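Local atomic coordinates of transcriptional regulator, LRP/AsnC family (Neisseria meningitidis, PDB entry 2P5V), a protein that probably binds specific DNA sequences as an Lrp/AsnC-family transcriptional regulator, a multi-subunit assembly that also carries calcium ions. Residues I74-R79 / Q137-S142; P96-C101 / Y110-F115; I13-V18 / E32-S37; G69-I74 / S142-E147. One frame throughout, in Å; residues are numbered along the deposited sequence.

Contact 1 (I74-R79 / Q137-S142). With CA (calcium ion), chain I.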
loop_
_atom_site.group_PDB
_atom_site.type_symbol
_atom_site.label_atom_id
_atom_site.label_comp_id
_atom_site.label_asym_id
_atom_site.label_seq_id
_atom_site.Cartn_x
_atom_site.Cartn_y
_atom_site.Cartn_z
ATOM N N ILE G 74 -17.677 -0.276 -1.747
ATOM C CA ILE G 74 -16.941 -1.455 -2.215
ATOM C C ILE G 74 -15.993 -1.066 -3.342
ATOM O O ILE G 74 -16.398 -0.453 -4.329
ATOM C CB ILE G 74 -17.881 -2.574 -2.700
ATOM C CG1 ILE G 74 -18.955 -2.865 -1.644
ATOM C CG2 ILE G 74 -17.085 -3.838 -3.023
ATOM C CD1 ILE G 74 -20.105 -3.733 -2.135
ATOM N N ARG G 75 -14.718 -1.401 -3.153
ATOM C CA ARG G 75 -13.683 -1.157 -4.139
ATOM C C ARG G 75 -13.422 -2.439 -4.928
ATOM O O ARG G 75 -12.922 -3.430 -4.379
ATOM C CB ARG G 75 -12.401 -0.718 -3.448
ATOM C CG ARG G 75 -12.489 0.559 -2.621
ATOM C CD ARG G 75 -11.090 0.898 -2.119
ATOM N NE ARG G 75 -11.008 1.975 -1.138
ATOM C CZ ARG G 75 -9.858 2.416 -0.600
ATOM N NH1 ARG G 75 -8.686 1.894 -0.964
ATOM N NH2 ARG G 75 -9.866 3.392 0.309
ATOM N N VAL G 76 -13.754 -2.401 -6.218
ATOM C CA VAL G 76 -13.667 -3.568 -7.095
ATOM C C VAL G 76 -12.541 -3.429 -8.117
ATOM O O VAL G 76 -12.374 -2.375 -8.755
ATOM C CB VAL G 76 -15.021 -3.832 -7.834
ATOM C CG1 VAL G 76 -14.934 -5.091 -8.714
ATOM C CG2 VAL G 76 -16.151 -3.972 -6.820
ATOM N N SER G 77 -11.775 -4.507 -8.243
ATOM C CA SER G 77 -10.731 -4.630 -9.229
ATOM C C SER G 77 -11.290 -5.521 -10.296
ATOM O O SER G 77 -11.739 -6.644 -10.031
ATOM C CB SER G 77 -9.456 -5.266 -8.650
ATOM O OG SER G 77 -9.005 -4.546 -7.523
ATOM N N ILE G 78 -11.253 -5.005 -11.507
ATOM C CA ILE G 78 -11.775 -5.690 -12.649
ATOM C C ILE G 78 -10.704 -6.659 -13.148
ATOM O O ILE G 78 -9.504 -6.434 -12.963
ATOM C CB ILE G 78 -12.194 -4.650 -13.730
ATOM C CG1 ILE G 78 -13.359 -5.175 -14.572
ATOM C CG2 ILE G 78 -10.990 -4.205 -14.581
ATOM C CD1 ILE G 78 -14.630 -5.347 -13.779
ATOM N N ARG G 79 -11.138 -7.756 -13.752
ATOM C CA ARG G 79 -10.208 -8.663 -14.407
ATOM C C ARG G 79 -9.884 -8.135 -15.794
ATOM O O ARG G 79 -10.759 -7.618 -16.484
ATOM C CB ARG G 79 -10.796 -10.065 -14.490
ATOM C CG ARG G 79 -10.283 -10.926 -15.641
ATOM C CD ARG G 79 -11.013 -12.263 -15.716
ATOM N NE ARG G 79 -10.492 -13.198 -14.725
ATOM C CZ ARG G 79 -10.866 -13.254 -13.450
ATOM N NH1 ARG G 79 -11.794 -12.437 -12.956
ATOM N NH2 ARG G 79 -10.299 -14.147 -12.655
ATOM N N GLN G 137 -11.995 -9.513 -10.352
ATOM C CA GLN G 137 -10.731 -10.069 -9.877
ATOM C C GLN G 137 -10.679 -10.046 -8.357
ATOM O O GLN G 137 -10.241 -11.009 -7.738
ATOM C CB GLN G 137 -9.587 -9.227 -10.421
ATOM C CG GLN G 137 -8.191 -9.687 -10.083
ATOM C CD GLN G 137 -7.177 -8.582 -10.353
ATOM O OE1 GLN G 137 -6.729 -8.398 -11.490
ATOM N NE2 GLN G 137 -6.829 -7.822 -9.307
ATOM N N ASP G 138 -11.098 -8.927 -7.764
ATOM C CA ASP G 138 -11.113 -8.787 -6.304
ATOM C C ASP G 138 -11.990 -7.621 -5.851
ATOM O O ASP G 138 -12.325 -6.744 -6.645
ATOM C CB ASP G 138 -9.688 -8.598 -5.759
ATOM C CG ASP G 138 -9.438 -9.399 -4.480
ATOM O OD1 ASP G 138 -10.390 -9.609 -3.688
ATOM O OD2 ASP G 138 -8.281 -9.829 -4.271
ATOM N N ALA G 139 -12.350 -7.632 -4.568
ATOM C CA ALA G 139 -13.129 -6.565 -3.950
ATOM C C ALA G 139 -12.696 -6.372 -2.502
ATOM O O ALA G 139 -12.263 -7.303 -1.846
ATOM C CB ALA G 139 -14.617 -6.866 -4.025
ATOM N N GLN G 140 -12.776 -5.141 -2.019
ATOM C CA GLN G 140 -12.510 -4.856 -0.615
ATOM C C GLN G 140 -13.376 -3.681 -0.224
ATOM O O GLN G 140 -13.572 -2.775 -1.024
ATOM C CB GLN G 140 -11.033 -4.551 -0.378
ATOM C CG GLN G 140 -10.490 -3.372 -1.159
ATOM C CD GLN G 140 -9.046 -3.099 -0.828
ATOM O OE1 GLN G 140 -8.135 -3.686 -1.413
ATOM N NE2 GLN G 140 -8.828 -2.210 0.121
ATOM N N SER G 141 -13.872 -3.698 1.007
ATOM C CA SER G 141 -14.983 -2.864 1.390
ATOM C C SER G 141 -14.755 -2.140 2.699
ATOM O O SER G 141 -14.086 -2.653 3.611
ATOM C CB SER G 141 -16.245 -3.710 1.514
ATOM O OG SER G 141 -16.528 -4.352 0.287
ATOM N N SER G 142 -15.326 -0.940 2.758
ATOM C CA SER G 142 -15.405 -0.139 3.970
ATOM C C SER G 142 -16.863 0.175 4.221
ATOM O O SER G 142 -17.698 0.071 3.320
ATOM C CB SER G 142 -14.631 1.152 3.809
ATOM O OG SER G 142 -13.259 0.889 3.578
HETATM CA CA CA I . -7.999 -9.386 -1.675
HETATM O O HOH W 1 -12.427 3.368 2.376
#
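I74 to I78 and Q137 to S142 pair as antiparallel strands in the antiparallel sheet of the alpha/beta Lrp/AsnC ligand-binding domain, with a classic beta bulge at one end. The tight side is the face bearing I74, V76, A139 and S141, packed under helix 119-130 and helix 84-94. There I74 lays CG1 and CG2 against the hydroxyl of S141, CG2 reaching OG at 3.4 Å. A chi1 of -51° sets I74 CG1 anti to the carbonyl carbon, which leaves CG2 anti to the backbone N, where it also touches A139 CB at 4.0 Å. The other face, with R75, S77, D138 and Q140, is more open. R75 runs out past Q140, extended from CG to NE, and its NH2 donates to a water that also bonds S142 OG. At the bulge Q137 and D138 both turn their N-H to S77 O, at 2.9 Å from Q137 N and 3.3 Å from D138 N. D138 turns its carboxylate away from S77 to a calcium ion also bound by E107 O and D109 OD1 of a second subunit. A139 N donates to D138 OD1 at 2.9 Å, and D138 OD2 binds the calcium at 2.6 Å.

Contact 2 (P96-C101 / Y110-F115)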
loop_
_atom_site.group_PDB
_atom_site.type_symbol
_atom_site.label_atom_id
_atom_site.label_comp_id
_atom_site.label_asym_id
_atom_site.label_seq_id
_atom_site.Cartn_x
_atom_site.Cartn_y
_atom_site.Cartn_z
ATOM N N PRO G 96 -29.928 -4.526 -7.178
ATOM C CA PRO G 96 -30.617 -3.395 -6.536
ATOM C C PRO G 96 -29.942 -2.848 -5.275
ATOM O O PRO G 96 -30.165 -1.690 -4.910
ATOM C CB PRO G 96 -32.008 -3.964 -6.199
ATOM C CG PRO G 96 -32.102 -5.262 -6.934
ATOM C CD PRO G 96 -30.719 -5.766 -7.085
ATOM N N GLU G 97 -29.132 -3.673 -4.612
ATOM C CA GLU G 97 -28.385 -3.234 -3.431
ATOM C C GLU G 97 -27.272 -2.242 -3.766
ATOM O O GLU G 97 -26.892 -1.460 -2.911
ATOM C CB GLU G 97 -27.824 -4.417 -2.630
ATOM C CG GLU G 97 -27.133 -5.494 -3.452
ATOM C CD GLU G 97 -28.091 -6.538 -3.984
ATOM O OE1 GLU G 97 -28.536 -7.395 -3.200
ATOM O OE2 GLU G 97 -28.386 -6.500 -5.192
ATOM N N VAL G 98 -26.765 -2.259 -5.002
ATOM C CA VAL G 98 -25.779 -1.264 -5.453
ATOM C C VAL G 98 -26.521 -0.052 -6.038
ATOM O O VAL G 98 -27.169 -0.159 -7.067
ATOM C CB VAL G 98 -24.788 -1.860 -6.491
ATOM C CG1 VAL G 98 -23.754 -0.831 -6.955
ATOM C CG2 VAL G 98 -24.103 -3.076 -5.921
ATOM N N LEU G 99 -26.443 1.081 -5.343
ATOM C CA LEU G 99 -27.033 2.355 -5.792
ATOM C C LEU G 99 -26.158 3.092 -6.808
ATOM O O LEU G 99 -26.652 3.700 -7.749
ATOM C CB LEU G 99 -27.257 3.282 -4.596
ATOM C CG LEU G 99 -28.538 3.009 -3.792
ATOM C CD1 LEU G 99 -28.555 1.584 -3.239
ATOM C CD2 LEU G 99 -28.700 4.049 -2.665
ATOM N N SER G 100 -24.854 3.046 -6.624
ATOM C CA SER G 100 -23.974 3.738 -7.540
ATOM C C SER G 100 -22.696 2.958 -7.755
ATOM O O SER G 100 -22.243 2.207 -6.887
ATOM C CB SER G 100 -23.719 5.192 -7.075
ATOM O OG SER G 100 -22.991 5.244 -5.864
ATOM N N CYS G 101 -22.163 3.110 -8.959
ATOM C CA CYS G 101 -20.930 2.475 -9.382
ATOM C C CYS G 101 -20.220 3.440 -10.315
ATOM O O CYS G 101 -20.794 3.886 -11.309
ATOM C CB CYS G 101 -21.230 1.171 -10.116
ATOM S SG CYS G 101 -19.764 0.345 -10.743
ATOM N N TYR G 110 -13.342 0.289 -9.932
ATOM C CA TYR G 110 -14.733 0.669 -9.729
ATOM C C TYR G 110 -15.025 0.889 -8.251
ATOM O O TYR G 110 -14.631 0.074 -7.404
ATOM C CB TYR G 110 -15.664 -0.405 -10.272
ATOM C CG TYR G 110 -15.582 -0.583 -11.763
ATOM C CD1 TYR G 110 -16.338 0.210 -12.615
ATOM C CD2 TYR G 110 -14.757 -1.549 -12.322
ATOM C CE1 TYR G 110 -16.271 0.058 -13.979
ATOM C CE2 TYR G 110 -14.685 -1.714 -13.681
ATOM C CZ TYR G 110 -15.446 -0.908 -14.511
ATOM O OH TYR G 110 -15.381 -1.083 -15.871
ATOM N N LEU G 111 -15.697 1.993 -7.939
ATOM C CA LEU G 111 -16.207 2.220 -6.587
ATOM C C LEU G 111 -17.720 2.082 -6.552
ATOM O O LEU G 111 -18.424 2.781 -7.271
ATOM C CB LEU G 111 -15.823 3.588 -6.073
ATOM C CG LEU G 111 -16.234 3.796 -4.606
ATOM C CD1 LEU G 111 -15.485 2.820 -3.623
ATOM C CD2 LEU G 111 -16.025 5.251 -4.226
ATOM N N LEU G 112 -18.200 1.186 -5.691
ATOM C CA LEU G 112 -19.610 0.878 -5.553
ATOM C C LEU G 112 -20.114 1.348 -4.192
ATOM O O LEU G 112 -19.398 1.281 -3.196
ATOM C CB LEU G 112 -19.840 -0.623 -5.693
ATOM C CG LEU G 112 -19.715 -1.243 -7.091
ATOM C CD1 LEU G 112 -18.341 -1.020 -7.691
ATOM C CD2 LEU G 112 -20.021 -2.729 -7.016
ATOM N N GLN G 113 -21.349 1.828 -4.156
ATOM C CA GLN G 113 -21.982 2.237 -2.904
ATOM C C GLN G 113 -23.255 1.395 -2.786
ATOM O O GLN G 113 -24.072 1.368 -3.708
ATOM C CB GLN G 113 -22.263 3.748 -2.917
ATOM C CG GLN G 113 -22.551 4.366 -1.537
ATOM C CD GLN G 113 -22.700 5.898 -1.552
ATOM O OE1 GLN G 113 -22.181 6.596 -2.434
ATOM N NE2 GLN G 113 -23.412 6.421 -0.562
ATOM N N ALA G 114 -23.389 0.664 -1.678
ATOM C CA ALA G 114 -24.441 -0.355 -1.546
ATOM C C ALA G 114 -25.031 -0.415 -0.145
ATOM O O ALA G 114 -24.375 -0.060 0.829
ATOM C CB ALA G 114 -23.905 -1.727 -1.932
ATOM N N PHE G 115 -26.269 -0.892 -0.055
ATOM C CA PHE G 115 -26.981 -0.949 1.212
ATOM C C PHE G 115 -27.422 -2.355 1.559
ATOM O O PHE G 115 -27.888 -3.100 0.692
ATOM C CB PHE G 115 -28.197 -0.042 1.152
ATOM C CG PHE G 115 -27.916 1.368 1.565
ATOM C CD1 PHE G 115 -27.961 1.730 2.904
ATOM C CD2 PHE G 115 -27.620 2.334 0.622
ATOM C CE1 PHE G 115 -27.725 3.043 3.293
ATOM C CE2 PHE G 115 -27.376 3.650 1.008
ATOM C CZ PHE G 115 -27.438 4.000 2.346
#
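V98 and L112 meet on the face of a beta hairpin covered by helix 84-94, strands 98-104 and 110-116, in the sheet of the Lrp/AsnC ligand-binding domain. Their side chains cross obliquely: V98 CG1, anti to its backbone N, comes within 4.1 Å of L112 CG, while V98 CG2 points to A114 CB. C101 extends this apolar row. With chi1 at 178° its sulfur is also anti to the backbone N, and SG settles 3.6 Å from L112 CD1. The same sulfur also approaches the Y110 ring at a slant, 5.0 Å from C101 SG to the ring centroid, a Cys sulfur-aromatic contact. V92 of helix 84-94 packs on V98, C101 and L112, and F88 of that helix meets the Y110 ring.

Near the start of the strand, L99 and S100 both face Q113, a classic beta bulge. Q113 O takes a firm bond from L99 N at 2.9 Å and a weak one from S100 N. The L99 side chain leans on F115, where both methyls come obliquely to the ring at CD2, L99 CD2 being 3.9 Å from F115 CD2. S100 and C101 also pair with a strand of a third subunit, continuing the sheet across the interface. On the face opposite V98 and C101, S100 OG lies 3.4 Å from Q113 CB.

Contact 3 (I13-V18 / E32-S37)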
loop_
_atom_site.group_PDB
_atom_site.type_symbol
_atom_site.label_atom_id
_atom_site.label_comp_id
_atom_site.label_asym_id
_atom_site.label_seq_id
_atom_site.Cartn_x
_atom_site.Cartn_y
_atom_site.Cartn_z
ATOM N N ILE G 13 -32.130 29.435 -11.984
ATOM C CA ILE G 13 -31.335 28.888 -10.879
ATOM C C ILE G 13 -32.227 28.666 -9.661
ATOM O O ILE G 13 -32.251 27.571 -9.096
ATOM C CB ILE G 13 -30.158 29.818 -10.469
ATOM C CG1 ILE G 13 -29.145 29.981 -11.611
ATOM C CG2 ILE G 13 -29.453 29.280 -9.224
ATOM C CD1 ILE G 13 -28.554 28.682 -12.112
ATOM N N LYS G 14 -32.960 29.707 -9.276
ATOM C CA LYS G 14 -33.870 29.659 -8.129
ATOM C C LYS G 14 -34.839 28.476 -8.198
ATOM O O LYS G 14 -35.047 27.784 -7.204
ATOM C CB LYS G 14 -34.660 30.970 -8.032
ATOM C CG LYS G 14 -35.612 31.070 -6.839
ATOM C CD LYS G 14 -34.863 31.128 -5.516
ATOM C CE LYS G 14 -35.780 31.558 -4.376
ATOM N NZ LYS G 14 -35.024 32.162 -3.243
ATOM N N ILE G 15 -35.425 28.259 -9.375
ATOM C CA ILE G 15 -36.344 27.137 -9.606
ATOM C C ILE G 15 -35.672 25.776 -9.376
ATOM O O ILE G 15 -36.270 24.868 -8.794
ATOM C CB ILE G 15 -36.923 27.171 -11.046
ATOM C CG1 ILE G 15 -37.970 28.275 -11.178
ATOM C CG2 ILE G 15 -37.542 25.834 -11.410
ATOM C CD1 ILE G 15 -38.491 28.461 -12.597
ATOM N N LEU G 16 -34.439 25.636 -9.852
ATOM C CA LEU G 16 -33.685 24.390 -9.680
ATOM C C LEU G 16 -33.304 24.156 -8.219
ATOM O O LEU G 16 -33.363 23.032 -7.727
ATOM C CB LEU G 16 -32.438 24.384 -10.566
ATOM C CG LEU G 16 -32.712 24.379 -12.073
ATOM C CD1 LEU G 16 -31.483 24.845 -12.832
ATOM C CD2 LEU G 16 -33.159 23.007 -12.559
ATOM N N GLN G 17 -32.922 25.218 -7.524
ATOM C CA GLN G 17 -32.621 25.118 -6.102
ATOM C C GLN G 17 -33.853 24.688 -5.315
ATOM O O GLN G 17 -33.764 23.824 -4.441
ATOM C CB GLN G 17 -32.105 26.448 -5.566
ATOM C CG GLN G 17 -30.742 26.854 -6.117
ATOM C CD GLN G 17 -30.360 28.273 -5.733
ATOM O OE1 GLN G 17 -31.162 29.016 -5.167
ATOM N NE2 GLN G 17 -29.131 28.655 -6.042
ATOM N N VAL G 18 -34.999 25.292 -5.629
ATOM C CA VAL G 18 -36.248 24.976 -4.937
ATOM C C VAL G 18 -36.624 23.510 -5.139
ATOM O O VAL G 18 -36.920 22.801 -4.176
ATOM C CB VAL G 18 -37.420 25.871 -5.416
ATOM C CG1 VAL G 18 -38.764 25.278 -5.005
ATOM C CG2 VAL G 18 -37.273 27.287 -4.871
ATOM N N GLU G 32 -44.935 30.307 -6.569
ATOM C CA GLU G 32 -45.059 31.178 -5.394
ATOM C C GLU G 32 -43.716 31.385 -4.672
ATOM O O GLU G 32 -43.515 32.417 -4.029
ATOM C CB GLU G 32 -46.105 30.599 -4.426
ATOM C CG GLU G 32 -46.564 31.531 -3.302
ATOM C CD GLU G 32 -47.545 32.612 -3.762
ATOM O OE1 GLU G 32 -47.579 32.936 -4.969
ATOM O OE2 GLU G 32 -48.286 33.144 -2.903
ATOM N N ARG G 33 -42.802 30.422 -4.789
ATOM C CA ARG G 33 -41.486 30.524 -4.141
ATOM C C ARG G 33 -40.440 31.182 -5.043
ATOM O O ARG G 33 -39.347 31.505 -4.583
ATOM C CB ARG G 33 -40.973 29.149 -3.688
ATOM C CG ARG G 33 -42.052 28.186 -3.214
ATOM C CD ARG G 33 -41.657 27.413 -1.959
ATOM N NE ARG G 33 -42.666 26.405 -1.622
ATOM C CZ ARG G 33 -43.888 26.668 -1.147
ATOM N NH1 ARG G 33 -44.298 27.919 -0.932
ATOM N NH2 ARG G 33 -44.721 25.663 -0.885
ATOM N N VAL G 34 -40.772 31.365 -6.319
ATOM C CA VAL G 34 -39.851 31.955 -7.294
ATOM C C VAL G 34 -40.342 33.323 -7.790
ATOM O O VAL G 34 -39.747 33.912 -8.696
ATOM C CB VAL G 34 -39.643 30.993 -8.493
ATOM C CG1 VAL G 34 -38.575 31.528 -9.443
ATOM C CG2 VAL G 34 -39.250 29.604 -7.993
ATOM N N ALA G 35 -41.413 33.830 -7.179
ATOM C CA ALA G 35 -42.007 35.116 -7.559
ATOM C C ALA G 35 -42.335 35.182 -9.052
ATOM O O ALA G 35 -42.030 36.173 -9.724
ATOM C CB ALA G 35 -41.091 36.269 -7.154
ATOM N N LEU G 36 -42.949 34.110 -9.556
ATOM C CA LEU G 36 -43.406 34.020 -10.946
ATOM C C LEU G 36 -44.886 33.647 -11.011
ATOM O O LEU G 36 -45.448 33.138 -10.040
ATOM C CB LEU G 36 -42.592 32.970 -11.710
ATOM C CG LEU G 36 -41.578 33.484 -12.734
ATOM C CD1 LEU G 36 -40.733 32.334 -13.239
ATOM C CD2 LEU G 36 -42.278 34.187 -13.894
ATOM N N SER G 37 -45.507 33.907 -12.159
ATOM C CA SER G 37 -46.854 33.410 -12.432
ATOM C C SER G 37 -46.771 31.958 -12.906
ATOM O O SER G 37 -45.748 31.548 -13.457
ATOM C CB SER G 37 -47.560 34.277 -13.476
ATOM O OG SER G 37 -47.933 35.525 -12.920
#
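I15 and V34 form the apolar centre of this packing between helix 10-21 and the residues R33 and V34 at and after helix 27-33, in the winged helix-turn-helix domain that probably contacts DNA. Their side chains cross at about a right angle, and I15 places CG1 against both methyls of V34, 3.7 Å from V34 CG2 and equally far from V34 CG1. That position follows from chi1 of -74°, which sets I15 CG1 anti to its own carbonyl carbon. L48 of helix 38-50 packs on I15 as well, tying this pair to that helix.

K14, one residue earlier, can be followed outward along its chain. CB starts at the margin of the contact, 4.2 Å from V34 CG1. CG, anti to the backbone N, touches both V34 methyls, coming to 4.0 Å from V34 CG1. At CD the chain bends (chi2 67°), and the side chains of K14 and V34 run alongside in opposing senses. CE then comes to 3.6 Å from R33 O. NZ leads away from that oxygen, and no hydrogen bond joins the two segments.

One helical turn on from K14, V18 closes the other end of the patch. Its CG2 bridges two residues, 4.4 Å from V34 CG2 and 4.3 Å from R33 CB.

Contact 4 (G69-I74 / S142-E147)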
loop_
_atom_site.group_PDB
_atom_site.type_symbol
_atom_site.label_atom_id
_atom_site.label_comp_id
_atom_site.label_asym_id
_atom_site.label_seq_id
_atom_site.Cartn_x
_atom_site.Cartn_y
_atom_site.Cartn_z
ATOM N N GLY G 69 -29.274 -0.974 7.859
ATOM C CA GLY G 69 -28.251 -0.430 8.742
ATOM C C GLY G 69 -26.830 -0.408 8.199
ATOM O O GLY G 69 -26.009 0.330 8.705
ATOM N N LEU G 70 -26.539 -1.210 7.175
ATOM C CA LEU G 70 -25.174 -1.365 6.655
ATOM C C LEU G 70 -25.026 -0.650 5.309
ATOM O O LEU G 70 -25.622 -1.061 4.320
ATOM C CB LEU G 70 -24.837 -2.858 6.476
ATOM C CG LEU G 70 -23.513 -3.456 6.976
ATOM C CD1 LEU G 70 -23.034 -4.600 6.048
ATOM C CD2 LEU G 70 -22.431 -2.405 7.141
ATOM N N GLN G 71 -24.240 0.423 5.287
ATOM C CA GLN G 71 -23.895 1.122 4.055
ATOM C C GLN G 71 -22.433 0.854 3.731
ATOM O O GLN G 71 -21.546 1.204 4.510
ATOM C CB GLN G 71 -24.128 2.619 4.191
ATOM C CG GLN G 71 -23.764 3.392 2.917
ATOM C CD GLN G 71 -24.232 4.825 2.940
ATOM O OE1 GLN G 71 -24.560 5.379 3.996
ATOM N NE2 GLN G 71 -24.259 5.439 1.774
ATOM N N ALA G 72 -22.198 0.240 2.574
ATOM C CA ALA G 72 -20.861 -0.187 2.157
ATOM C C ALA G 72 -20.346 0.622 0.974
ATOM O O ALA G 72 -21.096 0.937 0.044
ATOM C CB ALA G 72 -20.880 -1.673 1.799
ATOM N N PHE G 73 -19.061 0.971 1.032
ATOM C CA PHE G 73 -18.324 1.430 -0.135
ATOM C C PHE G 73 -17.412 0.291 -0.574
ATOM O O PHE G 73 -16.507 -0.099 0.159
ATOM C CB PHE G 73 -17.517 2.668 0.209
ATOM C CG PHE G 73 -18.357 3.897 0.350
ATOM C CD1 PHE G 73 -18.572 4.725 -0.737
ATOM C CD2 PHE G 73 -18.968 4.203 1.554
ATOM C CE1 PHE G 73 -19.360 5.860 -0.618
ATOM C CE2 PHE G 73 -19.755 5.336 1.680
ATOM C CZ PHE G 73 -19.947 6.165 0.597
ATOM N N ILE G 74 -17.677 -0.276 -1.747
ATOM C CA ILE G 74 -16.941 -1.455 -2.215
ATOM C C ILE G 74 -15.993 -1.066 -3.342
ATOM O O ILE G 74 -16.398 -0.453 -4.329
ATOM C CB ILE G 74 -17.881 -2.574 -2.700
ATOM C CG1 ILE G 74 -18.955 -2.865 -1.644
ATOM C CG2 ILE G 74 -17.085 -3.838 -3.023
ATOM C CD1 ILE G 74 -20.105 -3.733 -2.135
ATOM N N SER G 142 -15.326 -0.940 2.758
ATOM C CA SER G 142 -15.405 -0.139 3.970
ATOM C C SER G 142 -16.863 0.175 4.221
ATOM O O SER G 142 -17.698 0.071 3.320
ATOM C CB SER G 142 -14.631 1.152 3.809
ATOM O OG SER G 142 -13.259 0.889 3.578
ATOM N N PHE G 143 -17.163 0.573 5.450
ATOM C CA PHE G 143 -18.531 0.754 5.865
ATOM C C PHE G 143 -18.675 2.057 6.626
ATOM O O PHE G 143 -17.750 2.508 7.296
ATOM C CB PHE G 143 -18.979 -0.431 6.738
ATOM C CG PHE G 143 -18.763 -1.774 6.092
ATOM C CD1 PHE G 143 -19.735 -2.336 5.266
ATOM C CD2 PHE G 143 -17.579 -2.469 6.294
ATOM C CE1 PHE G 143 -19.530 -3.569 4.653
ATOM C CE2 PHE G 143 -17.355 -3.690 5.675
ATOM C CZ PHE G 143 -18.341 -4.250 4.861
ATOM N N VAL G 144 -19.853 2.647 6.535
ATOM C CA VAL G 144 -20.095 3.935 7.156
ATOM C C VAL G 144 -20.231 3.796 8.670
ATOM O O VAL G 144 -21.101 3.066 9.164
ATOM C CB VAL G 144 -21.347 4.598 6.597
ATOM C CG1 VAL G 144 -21.542 5.999 7.247
ATOM C CG2 VAL G 144 -21.237 4.681 5.094
ATOM N N LEU G 145 -19.343 4.482 9.389
ATOM C CA LEU G 145 -19.461 4.647 10.831
ATOM C C LEU G 145 -20.409 5.794 11.146
ATOM O O LEU G 145 -21.093 5.791 12.164
ATOM C CB LEU G 145 -18.104 4.962 11.461
ATOM C CG LEU G 145 -17.016 3.895 11.341
ATOM C CD1 LEU G 145 -15.695 4.466 11.798
ATOM C CD2 LEU G 145 -17.381 2.660 12.151
ATOM N N LYS G 146 -20.418 6.807 10.293
ATOM C CA LYS G 146 -21.201 7.989 10.573
ATOM C C LYS G 146 -21.345 8.810 9.317
ATOM O O LYS G 146 -20.372 9.010 8.594
ATOM C CB LYS G 146 -20.537 8.808 11.687
ATOM C CG LYS G 146 -21.346 10.004 12.131
ATOM C CD LYS G 146 -20.759 10.646 13.383
ATOM C CE LYS G 146 -21.557 11.889 13.785
ATOM N NZ LYS G 146 -21.185 12.383 15.143
ATOM N N GLU G 147 -22.573 9.262 9.057
ATOM C CA GLU G 147 -22.862 10.179 7.961
ATOM C C GLU G 147 -22.732 11.603 8.477
ATOM O O GLU G 147 -23.437 12.007 9.404
ATOM C CB GLU G 147 -24.266 9.948 7.417
ATOM C CG GLU G 147 -24.713 10.971 6.385
ATOM C CD GLU G 147 -26.150 10.744 5.973
ATOM O OE1 GLU G 147 -26.431 9.656 5.417
ATOM O OE2 GLU G 147 -26.992 11.645 6.203
HETATM O O HOH W 2 -23.001 1.580 7.970
#
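Strands 70-78 and 136-150 continue their antiparallel pairing here, in the sheet of the Lrp/AsnC ligand-binding domain, just before the second strand turns a corner at L145. F73 and S142 are a hydrogen-bonded pair: F73 N reaches S142 O at 2.8 Å, and S142 N returns to F73 O. One step on, V144 N gives Q71 O a bond of 3.0 Å that runs nearly along the C=O axis. Farther out a water takes over, accepting from Q71 N and donating to V144 O at 2.7 Å.

On one face, the F143 ring is wedged between L70 and A72, its CD1 only 3.3 Å from L70 CD2 and its CE1 3.7 Å from A72 CB; F122 of helix 119-130 meets this ring edge-to-face. On the other, V144 CG2, anti to its own carbonyl carbon, lies in the plane of the F73 ring at its edge, 3.8 Å from F73 CE2, and also rests on the Q71 chain. F102 of a third subunit packs on F73, Q71 and V144, and a strand of that chain pairs with V144, K146 and E147. Such a sheet, helices on one face and another subunit on the other, is typical of the dimeric alpha/beta-barrel fold of this family.

Contacts 1 and 4 are successive lengths of one strand pair, 70-78 with 136-150, sharing I74 and S142. Contact 2 joins the other two strands of the same sheet and is the most buried of the four; it meets both through strand 70-78, where I74 N bonds L112 O and A72 N bonds A114 O. Backbone hydrogen bonds run through all three, but their side-chain chemistry differs: contact 1 ends in a calcium site between subunits, contact 2 is mainly aliphatic and sulfur packing, and contact 4 is rich in aromatics. Contact 3 stands apart in the winged helix-turn-helix domain, the probable DNA-binding part, its centre about 33 Å from that of contact 2, and relies on apolar packing, with K14 and R33 at the surface.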